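MbGIPC protein (Monosiga brevicollis, PDB 6X1X) probably acts as a signalling adaptor of the GIPC family, its PDZ domain, the part described here, likely recognising peptide segments of partner proteins. Local coordinates at residues 49-54 and 87-92; 19-24 and 32-37; 7-12 and 39-44; 54-59 and 82-87. One frame throughout, in Å; residues are numbered along the deposited sequence. Where two conformers were deposited one is given.

Contact 1. Residues 49-54 and 87-92; sequences VGDHIA and VEPKKS
The His52 imidazole meets Val87 at its rim: Val87 O lies near the ring plane, 4.2 Å from His52 ND1, and from outside the two segments Tyr29 also packs against the histidine. The other flat groups are the carboxylates of Asp51 and Glu88, which run side by side in the same direction with planes only 23° apart. Asp51 OD1 rests against the aliphatic part of its neighbour, 3.5 Å from Glu88 CG, and the likely repulsion between the two acids is probably offset by Lys7, whose NZ forms salt bridges with Asp51 OD2 and Glu88 OE2. Here the start of strand 52-56 pairs antiparallel with the end of strand 81-87, the two inner strands of the main PDZ sheet. His52 and Val87 are a hydrogen-bonded pair: His52 N gives to Val87 O at 2.9 Å, nearly straight at 167°, and Val87 N returns the bond to His52 O. Further along, Val87 CG2 reaches Ala54 CB at 3.9 Å; CG2 stands beside the backbone N, because CG1 takes the position anti to it (chi1 -178°), and the alanine methyl gives a small apolar partner. In the loop before the strand, Gly50 has a positive phi, at which a CB would jam against the preceding carbonyl. Gly50 O touches the CD and CG side of the proline ring, 3.4 Å from Pro89 CD.

Contact 2. Residues 19-24 and 32-37; sequences GLTISD and IKKIRE
Leu20 and Thr21 pair with Ile35 and Lys34 in the beta hairpin of strands 20-23 and 31-35, whose two faces differ sharply. Strand 20-23 begins at the sequence ALGL, which corresponds to the GLGF-type carboxylate-binding loop and is probably used likewise; in PDZ domains a peptide typically adds to the edge of this strand, in the groove between it and the helix (here 66-75). On the inner face, Leu20 CD2 fits between two isoleucines, 4.0 Å from both Ile35 CG1 and Ile32 CG2. The leucine runs alongside Ile35 but lies aslant to Ile32, and Met41 and Leu73 cover it further. Ile22 makes only a looser contact with Ile32, its end leading toward Val69 and Ala70 of that helix.

The outer face is open and polar. Thr21 and Lys34 lie side by side, CB to CB at 3.8 Å, and the extended lysine carries its ammonium away from the hairpin. Thr21 CG2, anti to the backbone N, is turned to Lys33, which touches mainly near its base (CB 4.2 Å from Thr21 CG2), CD lying only loosely against Ser23; long charged chains suit a place where mainly the aliphatic part is covered. Gly19 has a positive phi, at which a CB would strike the preceding carbonyl. Lys33 and Lys34 both face Thr21, a classic beta bulge: Thr21 O accepts from Lys33 N at 2.7 Å and from Lys34 N at 3.3 Å.

Contact 3. Residues 7-12 and 39-44; sequences KTVKVI and SIMSRV
Val11, the residue most covered by this contact, meets Ile40 and Val44 with different branches. Its CG1, anti to the backbone N (chi1 178°), comes to 3.6 Å from Ile40 CG2, the methyl that beta-branched Ile40 carries close to its backbone. Its CG2 lies 3.8 Å from Val44 CG2, the two valines crossing at about a right angle. In the conformer given, Met41 SD approaches both methyls of Val11; with a second conformer deposited, this contact is uncertain. Val44 also serves a second partner: its CG1 approaches Val9 CG1 at 3.6 Å, so its two methyls span the alternate residues Val9 and Val11 that strand 6-12 turns to the same side. An alanine in place of Val11 would probably open a gap between strand and turn, leaving Ile40 CG2 and Val44 CG2 without the methyls they pack on. In the PDZ fold the first strand lies at the sheet's edge, and segment 39-44 occupies the place where many PDZ domains carry a short helix; here 40-43 have helical backbone angles without regular bonding. Serines suit this turn because their short hydroxyls reach back to the backbone. Ser42 N gives to Ser39 OG at 3.0 Å, an ST motif, and Ser39 N gives to Ser42 OG at 2.9 Å in return. A type I turn from Met41 to Val44 overlaps this motif, closed by Val44 N to Met41 O at 3.2 Å.

Contact 4. Residues 54-59 and 82-87; sequences AKINGT and FTMICV
In the main antiparallel sheet of the PDZ domain, strand 52-56 runs beside strand 81-87, and Lys55 and Ile85 form a hydrogen-bonded pair. Ile85 N gives to Lys55 O at 2.9 Å. In the other direction Ile85 O takes a short bond from Ala54 N, 2.8 Å long and nearly along the C=O axis, and a weak one from Lys55 N. Two residues thus face one, a classic beta bulge, and the small Ala54 fits there with its CB 3.6 Å from Ile85 O. On the outer face the lysine root packs on the isoleucine, Lys55 CB to Ile85 CG1 at 3.9 Å, while its extended chain carries the charge away. On the inner face Ile56 and Met84 lie side by side, Ile56 CG1 being 4.1 Å from Met84 CG, and Val69, Met72 and Leu73 of helix 66-75 close over Ile56. The strand then reverses in a type I' turn from Ile56 to Thr59 with Asn57 and Gly58 at its corners, both with positive phi, a backbone that asparagine and glycine tolerate well. Asn57 grips the neighbouring strand twice. Its N gives to Thr83 O at 2.8 Å. Its CG stands beside the backbone N (chi1 -69°), and OD1 receives Thr83 N at 3.0 Å along a nearly straight path of 173°, the donor standing off the amide plane. The same amide stands almost upright to the Phe82 ring, the planes 86° apart, with Asn57 ND2 3.8 Å from Phe82 CB; the ring itself leads inward to Leu18 and Leu73.

Contacts 1 and 4 hold the same two strands, 52-56 and 81-87, and share Ala54 and Val87; contact 4 is partly buried, with apolar side chains toward the helix, whereas contact 1 lies at the surface, where the strands give way to loops and acids appear. Contact 2, also near the surface, belongs to the separate two-stranded hairpin; backbone bonds from Ile32 to Gly50 and Asp51 join it to contact 1. Contact 3 differs in chemistry: apolar side-chain packing dominates it, whereas paired backbones dominate the others. Partly buried, it packs the loop 39-44 against strand 6-12 of the main sheet, and Met41 touches Leu20 of contact 2, while its Lys7 bridges the acids of contact 1.

Contact 1. Residues 49-54 and 87-92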
loop_
_atom_site.group_PDB
_atom_site.type_symbol
_atom_site.label_atom_id
_atom_site.label_comp_id
_atom_site.label_asym_id
_atom_site.label_seq_id
_atom_site.Cartn_x
_atom_site.Cartn_y
_atom_site.Cartn_z
ATOM N N VAL A 49 5.080 6.683 1.834
ATOM C CA VAL A 49 6.248 5.823 1.948
ATOM C C VAL A 49 6.417 5.419 3.400
ATOM O O VAL A 49 6.264 6.238 4.315
ATOM C CB VAL A 49 7.494 6.556 1.419
ATOM C CG1 VAL A 49 8.762 5.813 1.801
ATOM C CG2 VAL A 49 7.409 6.731 -0.089
ATOM N N GLY A 50 6.707 4.142 3.618
ATOM C CA GLY A 50 6.865 3.587 4.939
ATOM C C GLY A 50 5.651 2.840 5.449
ATOM O O GLY A 50 5.785 2.013 6.358
ATOM N N ASP A 51 4.471 3.105 4.891
ATOM C CA ASP A 51 3.270 2.428 5.353
ATOM C C ASP A 51 3.365 0.938 5.057
ATOM O O ASP A 51 3.898 0.520 4.021
ATOM C CB ASP A 51 2.035 2.999 4.650
ATOM C CG ASP A 51 1.647 4.378 5.149
ATOM O OD1 ASP A 51 2.173 4.827 6.182
ATOM O OD2 ASP A 51 0.786 5.015 4.499
ATOM N N HIS A 52 2.853 0.137 5.972
ATOM C CA HIS A 52 2.728 -1.293 5.748
ATOM C C HIS A 52 1.365 -1.599 5.136
ATOM O O HIS A 52 0.368 -0.929 5.427
ATOM C CB HIS A 52 2.928 -2.059 7.058
ATOM C CG HIS A 52 4.360 -2.126 7.500
ATOM N ND1 HIS A 52 4.966 -1.120 8.223
ATOM C CD2 HIS A 52 5.313 -3.068 7.294
ATOM C CE1 HIS A 52 6.226 -1.446 8.458
ATOM N NE2 HIS A 52 6.463 -2.621 7.901
ATOM N N ILE A 53 1.328 -2.611 4.274
ATOM C CA ILE A 53 0.094 -3.022 3.616
ATOM C C ILE A 53 -0.472 -4.194 4.404
ATOM O O ILE A 53 0.051 -5.312 4.344
ATOM C CB ILE A 53 0.326 -3.371 2.141
ATOM C CG1 ILE A 53 0.866 -2.145 1.410
ATOM C CG2 ILE A 53 -0.983 -3.850 1.511
ATOM C CD1 ILE A 53 1.314 -2.423 -0.013
ATOM N N ALA A 54 -1.551 -3.951 5.138
ATOM C CA ALA A 54 -2.120 -4.969 6.009
ATOM C C ALA A 54 -3.150 -5.837 5.302
ATOM O O ALA A 54 -3.229 -7.041 5.577
ATOM C CB ALA A 54 -2.760 -4.314 7.235
ATOM N N VAL A 87 -1.012 0.616 7.386
ATOM C CA VAL A 87 -0.697 0.892 8.782
ATOM C C VAL A 87 0.574 1.721 8.825
ATOM O O VAL A 87 1.599 1.329 8.257
ATOM C CB VAL A 87 -0.536 -0.400 9.599
ATOM C CG1 VAL A 87 -0.248 -0.066 11.050
ATOM C CG2 VAL A 87 -1.785 -1.258 9.488
ATOM N N GLU A 88 0.503 2.858 9.480
ATOM C CA GLU A 88 1.662 3.727 9.575
ATOM C C GLU A 88 2.601 3.220 10.663
ATOM O O GLU A 88 2.149 2.814 11.737
ATOM C CB GLU A 88 1.226 5.140 9.939
ATOM C CG GLU A 88 0.231 5.750 8.986
ATOM C CD GLU A 88 0.092 7.245 9.185
ATOM O OE1 GLU A 88 0.942 7.829 9.893
ATOM O OE2 GLU A 88 -0.861 7.835 8.632
ATOM N N PRO A 89 3.909 3.235 10.431
ATOM C CA PRO A 89 4.842 2.915 11.514
ATOM C C PRO A 89 4.889 4.052 12.524
ATOM O O PRO A 89 4.505 5.190 12.246
ATOM C CB PRO A 89 6.182 2.758 10.788
ATOM C CG PRO A 89 6.056 3.638 9.613
ATOM C CD PRO A 89 4.612 3.540 9.174
ATOM N N LYS A 90 5.350 3.728 13.726
ATOM C CA LYS A 90 5.465 4.715 14.794
ATOM C C LYS A 90 6.806 5.412 14.643
ATOM O O LYS A 90 7.857 4.824 14.926
ATOM C CB LYS A 90 5.343 4.049 16.160
ATOM C CG LYS A 90 3.939 3.551 16.477
ATOM C CD LYS A 90 3.904 2.782 17.787
ATOM C CE LYS A 90 4.407 3.627 18.946
ATOM N NZ LYS A 90 3.443 4.691 19.338
ATOM N N LYS A 91 6.777 6.648 14.170
ATOM C CA LYS A 91 7.975 7.440 13.951
ATOM C C LYS A 91 7.885 8.735 14.749
ATOM O O LYS A 91 6.835 9.087 15.300
ATOM C CB LYS A 91 8.182 7.715 12.456
ATOM C CG LYS A 91 8.409 6.448 11.626
ATOM C CD LYS A 91 9.685 5.700 12.044
ATOM C CE LYS A 91 9.943 4.477 11.171
ATOM N NZ LYS A 91 11.238 3.830 11.550
ATOM N N SER A 92 9.005 9.442 14.842
ATOM C CA SER A 92 9.047 10.639 15.669
ATOM C C SER A 92 8.143 11.735 15.113
ATOM O O SER A 92 7.853 11.805 13.911
ATOM C CB SER A 92 10.476 11.152 15.788
ATOM O OG SER A 92 11.024 11.446 14.519
#

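Contact 2. Residues 19-24 and 32-37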
loop_
_atom_site.group_PDB
_atom_site.type_symbol
_atom_site.label_atom_id
_atom_site.label_comp_id
_atom_site.label_asym_id
_atom_site.label_seq_id
_atom_site.Cartn_x
_atom_site.Cartn_y
_atom_site.Cartn_z
ATOM N N GLY A 19 2.214 2.956 -9.349
ATOM C CA GLY A 19 3.296 3.792 -8.867
ATOM C C GLY A 19 3.942 3.337 -7.576
ATOM O O GLY A 19 4.742 4.091 -7.006
ATOM N N LEU A 20 3.648 2.134 -7.101
ATOM C CA LEU A 20 4.197 1.653 -5.841
ATOM C C LEU A 20 5.442 0.813 -6.063
ATOM O O LEU A 20 5.483 -0.025 -6.972
ATOM C CB LEU A 20 3.190 0.760 -5.124
ATOM C CG LEU A 20 1.925 1.441 -4.631
ATOM C CD1 LEU A 20 0.981 0.410 -4.036
ATOM C CD2 LEU A 20 2.249 2.537 -3.617
ATOM N N THR A 21 6.423 0.989 -5.189
ATOM C CA THR A 21 7.494 0.016 -5.004
ATOM C C THR A 21 7.323 -0.571 -3.614
ATOM O O THR A 21 7.300 0.174 -2.628
ATOM C CB THR A 21 8.865 0.680 -5.096
ATOM O OG1 THR A 21 8.998 1.307 -6.374
ATOM C CG2 THR A 21 9.986 -0.343 -4.899
ATOM N N ILE A 22 7.192 -1.882 -3.535
ATOM C CA ILE A 22 6.983 -2.518 -2.247
ATOM C C ILE A 22 8.062 -3.550 -2.006
ATOM O O ILE A 22 8.638 -4.129 -2.937
ATOM C CB ILE A 22 5.574 -3.120 -2.090
ATOM C CG1 ILE A 22 5.366 -4.265 -3.064
ATOM C CG2 ILE A 22 4.514 -2.042 -2.285
ATOM C CD1 ILE A 22 4.086 -5.029 -2.801
ATOM N N SER A 23 8.347 -3.775 -0.732
ATOM C CA SER A 23 9.332 -4.760 -0.332
ATOM C C SER A 23 8.882 -5.387 0.982
ATOM O O SER A 23 7.787 -5.118 1.479
ATOM C CB SER A 23 10.721 -4.140 -0.238
ATOM O OG SER A 23 11.671 -5.172 -0.083
ATOM N N ASP A 24 9.724 -6.264 1.523
ATOM C CA ASP A 24 9.497 -6.837 2.846
ATOM C C ASP A 24 10.851 -7.225 3.419
ATOM O O ASP A 24 11.829 -7.360 2.681
ATOM C CB ASP A 24 8.499 -8.018 2.834
ATOM C CG ASP A 24 9.103 -9.304 2.285
ATOM O OD1 ASP A 24 9.794 -10.004 3.055
ATOM O OD2 ASP A 24 8.851 -9.647 1.114
ATOM N N ILE A 32 5.599 -0.097 1.800
ATOM C CA ILE A 32 5.754 0.788 0.658
ATOM C C ILE A 32 7.119 1.450 0.767
ATOM O O ILE A 32 7.374 2.245 1.678
ATOM C CB ILE A 32 4.628 1.821 0.593
ATOM C CG1 ILE A 32 3.294 1.105 0.423
ATOM C CG2 ILE A 32 4.857 2.791 -0.557
ATOM C CD1 ILE A 32 2.092 2.021 0.482
ATOM N N LYS A 33 7.995 1.123 -0.168
ATOM C CA LYS A 33 9.345 1.656 -0.191
ATOM C C LYS A 33 9.423 2.962 -0.963
ATOM O O LYS A 33 10.172 3.866 -0.577
ATOM C CB LYS A 33 10.265 0.618 -0.833
ATOM C CG LYS A 33 11.742 0.878 -0.669
ATOM C CD LYS A 33 12.540 -0.258 -1.293
ATOM C CE LYS A 33 14.036 -0.049 -1.117
ATOM N NZ LYS A 33 14.427 -0.094 0.320
ATOM N N LYS A 34 8.673 3.072 -2.061
ATOM C CA LYS A 34 8.656 4.280 -2.873
ATOM C C LYS A 34 7.264 4.468 -3.440
ATOM O O LYS A 34 6.534 3.499 -3.674
ATOM C CB LYS A 34 9.635 4.210 -4.055
ATOM C CG LYS A 34 11.076 3.898 -3.662
ATOM C CD LYS A 34 12.016 3.850 -4.856
ATOM C CE LYS A 34 13.452 3.612 -4.404
ATOM N NZ LYS A 34 14.418 3.666 -5.540
ATOM N N ILE A 35 6.912 5.727 -3.671
ATOM C CA ILE A 35 5.702 6.098 -4.387
ATOM C C ILE A 35 6.127 7.049 -5.490
ATOM O O ILE A 35 6.634 8.141 -5.213
ATOM C CB ILE A 35 4.666 6.761 -3.466
ATOM C CG1 ILE A 35 4.253 5.784 -2.359
ATOM C CG2 ILE A 35 3.453 7.188 -4.289
ATOM C CD1 ILE A 35 3.305 6.390 -1.327
ATOM N N ARG A 36 5.938 6.636 -6.735
ATOM C CA ARG A 36 6.446 7.398 -7.861
ATOM C C ARG A 36 5.695 8.716 -8.005
ATOM O O ARG A 36 4.473 8.775 -7.869
ATOM C CB ARG A 36 6.286 6.570 -9.128
ATOM C CG ARG A 36 6.934 7.184 -10.365
ATOM C CD ARG A 36 6.858 6.260 -11.573
ATOM N NE ARG A 36 7.528 4.982 -11.356
ATOM C CZ ARG A 36 8.813 4.758 -11.603
ATOM N NH1 ARG A 36 9.600 5.736 -12.045
ATOM N NH2 ARG A 36 9.318 3.551 -11.386
ATOM N N GLU A 37 6.447 9.781 -8.268
ATOM C CA GLU A 37 5.853 11.082 -8.542
ATOM C C GLU A 37 4.890 10.988 -9.718
ATOM O O GLU A 37 5.134 10.258 -10.682
ATOM C CB GLU A 37 6.967 12.083 -8.858
ATOM C CG GLU A 37 6.497 13.484 -9.217
ATOM C CD GLU A 37 7.647 14.428 -9.526
ATOM O OE1 GLU A 37 7.389 15.630 -9.747
ATOM O OE2 GLU A 37 8.809 13.969 -9.550
#

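Contact 3. Residues 7-12 and 39-44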
loop_
_atom_site.group_PDB
_atom_site.type_symbol
_atom_site.label_atom_id
_atom_site.label_comp_id
_atom_site.label_asym_id
_atom_site.label_seq_id
_atom_site.Cartn_x
_atom_site.Cartn_y
_atom_site.Cartn_z
ATOM N N LYS A 7 -5.311 2.856 8.308
ATOM C CA LYS A 7 -5.921 3.753 7.333
ATOM C C LYS A 7 -6.548 2.948 6.206
ATOM O O LYS A 7 -5.944 1.994 5.708
ATOM C CB LYS A 7 -4.870 4.664 6.688
ATOM C CG LYS A 7 -4.090 5.513 7.661
ATOM C CD LYS A 7 -3.087 6.378 6.935
ATOM C CE LYS A 7 -1.979 5.558 6.290
ATOM N NZ LYS A 7 -0.902 6.476 5.866
ATOM N N THR A 8 -7.737 3.366 5.778
ATOM C CA THR A 8 -8.420 2.755 4.644
ATOM C C THR A 8 -8.167 3.592 3.399
ATOM O O THR A 8 -8.454 4.795 3.377
ATOM C CB THR A 8 -9.920 2.647 4.902
ATOM O OG1 THR A 8 -10.148 1.745 5.989
ATOM C CG2 THR A 8 -10.629 2.123 3.657
ATOM N N VAL A 9 -7.651 2.949 2.362
ATOM C CA VAL A 9 -7.325 3.588 1.097
ATOM C C VAL A 9 -8.259 2.979 0.056
ATOM O O VAL A 9 -8.311 1.753 -0.087
ATOM C CB VAL A 9 -5.852 3.339 0.738
ATOM C CG1 VAL A 9 -5.522 3.907 -0.595
ATOM C CG2 VAL A 9 -4.944 3.941 1.802
ATOM N N LYS A 10 -9.027 3.813 -0.643
ATOM C CA LYS A 10 -9.924 3.349 -1.697
ATOM C C LYS A 10 -9.540 4.055 -2.983
ATOM O O LYS A 10 -9.605 5.285 -3.055
ATOM C CB LYS A 10 -11.391 3.617 -1.362
ATOM C CG LYS A 10 -12.347 2.972 -2.341
ATOM C CD LYS A 10 -13.718 2.737 -1.721
ATOM C CE LYS A 10 -14.769 3.646 -2.332
ATOM N NZ LYS A 10 -16.160 3.234 -1.966
ATOM N N VAL A 11 -9.174 3.268 -3.999
ATOM C CA VAL A 11 -8.394 3.726 -5.144
ATOM C C VAL A 11 -9.018 3.156 -6.404
ATOM O O VAL A 11 -9.453 2.002 -6.420
ATOM C CB VAL A 11 -6.930 3.238 -5.036
ATOM C CG1 VAL A 11 -6.127 3.661 -6.237
ATOM C CG2 VAL A 11 -6.293 3.775 -3.801
ATOM N N ILE A 12 -9.029 3.938 -7.472
ATOM C CA ILE A 12 -9.403 3.435 -8.789
ATOM C C ILE A 12 -8.129 3.118 -9.559
ATOM O O ILE A 12 -7.280 3.993 -9.764
ATOM C CB ILE A 12 -10.274 4.441 -9.552
ATOM C CG1 ILE A 12 -11.611 4.601 -8.832
ATOM C CG2 ILE A 12 -10.483 3.965 -10.970
ATOM C CD1 ILE A 12 -12.600 5.472 -9.560
ATOM N N SER A 39 1.768 9.696 -9.989
ATOM C CA SER A 39 1.201 8.369 -10.164
ATOM C C SER A 39 -0.143 8.302 -9.461
ATOM O O SER A 39 -0.522 9.199 -8.702
ATOM C CB SER A 39 2.126 7.286 -9.595
ATOM O OG SER A 39 2.238 7.386 -8.180
ATOM N N ILE A 40 -0.859 7.206 -9.700
ATOM C CA ILE A 40 -2.113 6.991 -8.990
ATOM C C ILE A 40 -1.886 7.079 -7.484
ATOM O O ILE A 40 -2.633 7.744 -6.758
ATOM C CB ILE A 40 -2.727 5.643 -9.400
ATOM C CG1 ILE A 40 -3.173 5.685 -10.867
ATOM C CG2 ILE A 40 -3.894 5.314 -8.497
ATOM C CD1 ILE A 40 -3.531 4.324 -11.430
ATOM N N MET A 41 -0.837 6.427 -6.986
ATOM C CA MET A 41 -0.670 6.387 -5.540
ATOM C C MET A 41 -0.054 7.660 -4.974
ATOM O O MET A 41 -0.302 7.983 -3.809
ATOM C CB MET A 41 0.067 5.121 -5.107
ATOM C CG MET A 41 -0.706 3.831 -5.423
ATOM S SD MET A 41 -2.341 3.631 -4.660
ATOM C CE MET A 41 -1.912 3.734 -2.927
ATOM N N SER A 42 0.720 8.415 -5.758
ATOM C CA SER A 42 1.154 9.719 -5.258
ATOM C C SER A 42 -0.035 10.646 -5.042
ATOM O O SER A 42 0.023 11.550 -4.198
ATOM C CB SER A 42 2.178 10.372 -6.180
ATOM O OG SER A 42 1.573 10.854 -7.365
ATOM N N ARG A 43 -1.126 10.418 -5.768
ATOM C CA ARG A 43 -2.321 11.245 -5.658
ATOM C C ARG A 43 -3.268 10.796 -4.556
ATOM O O ARG A 43 -4.261 11.494 -4.285
ATOM C CB ARG A 43 -3.055 11.319 -7.001
ATOM C CG ARG A 43 -2.332 12.194 -8.006
ATOM C CD ARG A 43 -3.116 12.353 -9.295
ATOM N NE ARG A 43 -3.028 11.184 -10.161
ATOM C CZ ARG A 43 -2.041 10.982 -11.027
ATOM N NH1 ARG A 43 -1.058 11.857 -11.127
ATOM N NH2 ARG A 43 -2.042 9.900 -11.790
ATOM N N VAL A 44 -2.992 9.681 -3.892
ATOM C CA VAL A 44 -3.845 9.225 -2.799
ATOM C C VAL A 44 -3.466 9.989 -1.533
ATOM O O VAL A 44 -2.315 9.957 -1.087
ATOM C CB VAL A 44 -3.723 7.709 -2.604
ATOM C CG1 VAL A 44 -4.440 7.280 -1.335
ATOM C CG2 VAL A 44 -4.286 6.970 -3.818
#

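Contact 4. Residues 54-59 and 82-87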
loop_
_atom_site.group_PDB
_atom_site.type_symbol
_atom_site.label_atom_id
_atom_site.label_comp_id
_atom_site.label_asym_id
_atom_site.label_seq_id
_atom_site.Cartn_x
_atom_site.Cartn_y
_atom_site.Cartn_z
ATOM N N ALA A 54 -1.551 -3.951 5.138
ATOM C CA ALA A 54 -2.120 -4.969 6.009
ATOM C C ALA A 54 -3.150 -5.837 5.302
ATOM O O ALA A 54 -3.229 -7.041 5.577
ATOM C CB ALA A 54 -2.760 -4.314 7.235
ATOM N N LYS A 55 -3.947 -5.242 4.418
ATOM C CA LYS A 55 -5.002 -5.957 3.712
ATOM C C LYS A 55 -5.211 -5.323 2.348
ATOM O O LYS A 55 -5.006 -4.123 2.167
ATOM C CB LYS A 55 -6.351 -5.898 4.444
ATOM C CG LYS A 55 -6.363 -6.504 5.825
ATOM C CD LYS A 55 -7.776 -6.735 6.335
ATOM C CE LYS A 55 -7.734 -7.361 7.722
ATOM N NZ LYS A 55 -9.095 -7.578 8.282
ATOM N N ILE A 56 -5.658 -6.141 1.399
ATOM C CA ILE A 56 -6.185 -5.668 0.127
ATOM C C ILE A 56 -7.527 -6.343 -0.071
ATOM O O ILE A 56 -7.617 -7.572 0.023
ATOM C CB ILE A 56 -5.251 -6.001 -1.048
ATOM C CG1 ILE A 56 -3.938 -5.234 -0.925
ATOM C CG2 ILE A 56 -5.946 -5.700 -2.377
ATOM C CD1 ILE A 56 -2.848 -5.804 -1.818
ATOM N N ASN A 57 -8.570 -5.547 -0.300
ATOM C CA ASN A 57 -9.914 -6.076 -0.539
ATOM C C ASN A 57 -10.315 -7.100 0.522
ATOM O O ASN A 57 -10.897 -8.147 0.222
ATOM C CB ASN A 57 -10.041 -6.642 -1.952
ATOM C CG ASN A 57 -9.993 -5.565 -3.001
ATOM O OD1 ASN A 57 -10.447 -4.448 -2.763
ATOM N ND2 ASN A 57 -9.439 -5.886 -4.167
ATOM N N GLY A 58 -9.989 -6.797 1.777
ATOM C CA GLY A 58 -10.367 -7.633 2.898
ATOM C C GLY A 58 -9.478 -8.828 3.163
ATOM O O GLY A 58 -9.687 -9.520 4.169
ATOM N N THR A 59 -8.510 -9.112 2.297
ATOM C CA THR A 59 -7.615 -10.245 2.488
ATOM C C THR A 59 -6.520 -9.892 3.484
ATOM O O THR A 59 -5.838 -8.879 3.321
ATOM C CB THR A 59 -6.953 -10.590 1.161
ATOM O OG1 THR A 59 -7.961 -10.850 0.187
ATOM C CG2 THR A 59 -6.071 -11.815 1.316
ATOM N N PHE A 82 -10.412 -0.610 -5.742
ATOM C CA PHE A 82 -9.955 -1.557 -4.739
ATOM C C PHE A 82 -9.751 -0.816 -3.434
ATOM O O PHE A 82 -9.615 0.412 -3.405
ATOM C CB PHE A 82 -8.689 -2.322 -5.163
ATOM C CG PHE A 82 -7.441 -1.467 -5.247
ATOM C CD1 PHE A 82 -7.171 -0.720 -6.380
ATOM C CD2 PHE A 82 -6.530 -1.440 -4.198
ATOM C CE1 PHE A 82 -6.013 0.049 -6.459
ATOM C CE2 PHE A 82 -5.367 -0.674 -4.273
ATOM C CZ PHE A 82 -5.115 0.071 -5.402
ATOM N N THR A 83 -9.730 -1.580 -2.346
ATOM C CA THR A 83 -9.467 -1.045 -1.021
ATOM C C THR A 83 -8.200 -1.677 -0.461
ATOM O O THR A 83 -7.909 -2.849 -0.707
ATOM C CB THR A 83 -10.663 -1.274 -0.088
ATOM O OG1 THR A 83 -11.785 -0.526 -0.568
ATOM C CG2 THR A 83 -10.355 -0.817 1.330
ATOM N N MET A 84 -7.432 -0.880 0.274
ATOM C CA MET A 84 -6.186 -1.332 0.861
ATOM C C MET A 84 -6.122 -0.745 2.257
ATOM O O MET A 84 -6.382 0.449 2.439
ATOM C CB MET A 84 -5.015 -0.846 0.003
ATOM C CG MET A 84 -3.663 -1.383 0.409
ATOM S SD MET A 84 -2.458 -1.045 -0.885
ATOM C CE MET A 84 -2.508 0.747 -0.960
ATOM N N ILE A 85 -5.839 -1.582 3.244
ATOM C CA ILE A 85 -5.646 -1.124 4.610
ATOM C C ILE A 85 -4.154 -0.960 4.815
ATOM O O ILE A 85 -3.387 -1.921 4.658
ATOM C CB ILE A 85 -6.238 -2.109 5.627
ATOM C CG1 ILE A 85 -7.717 -2.356 5.329
ATOM C CG2 ILE A 85 -6.054 -1.573 7.033
ATOM C CD1 ILE A 85 -8.577 -1.118 5.418
ATOM N N CYS A 86 -3.742 0.260 5.134
ATOM C CA CYS A 86 -2.350 0.590 5.371
ATOM C C CYS A 86 -2.175 0.954 6.837
ATOM O O CYS A 86 -3.082 1.504 7.470
ATOM C CB CYS A 86 -1.911 1.754 4.481
ATOM S SG CYS A 86 -1.913 1.335 2.718
ATOM N N VAL A 87 -1.012 0.616 7.386
ATOM C CA VAL A 87 -0.697 0.892 8.782
ATOM C C VAL A 87 0.574 1.721 8.825
ATOM O O VAL A 87 1.599 1.329 8.257
ATOM C CB VAL A 87 -0.536 -0.400 9.599
ATOM C CG1 VAL A 87 -0.248 -0.066 11.050
ATOM C CG2 VAL A 87 -1.785 -1.258 9.488
#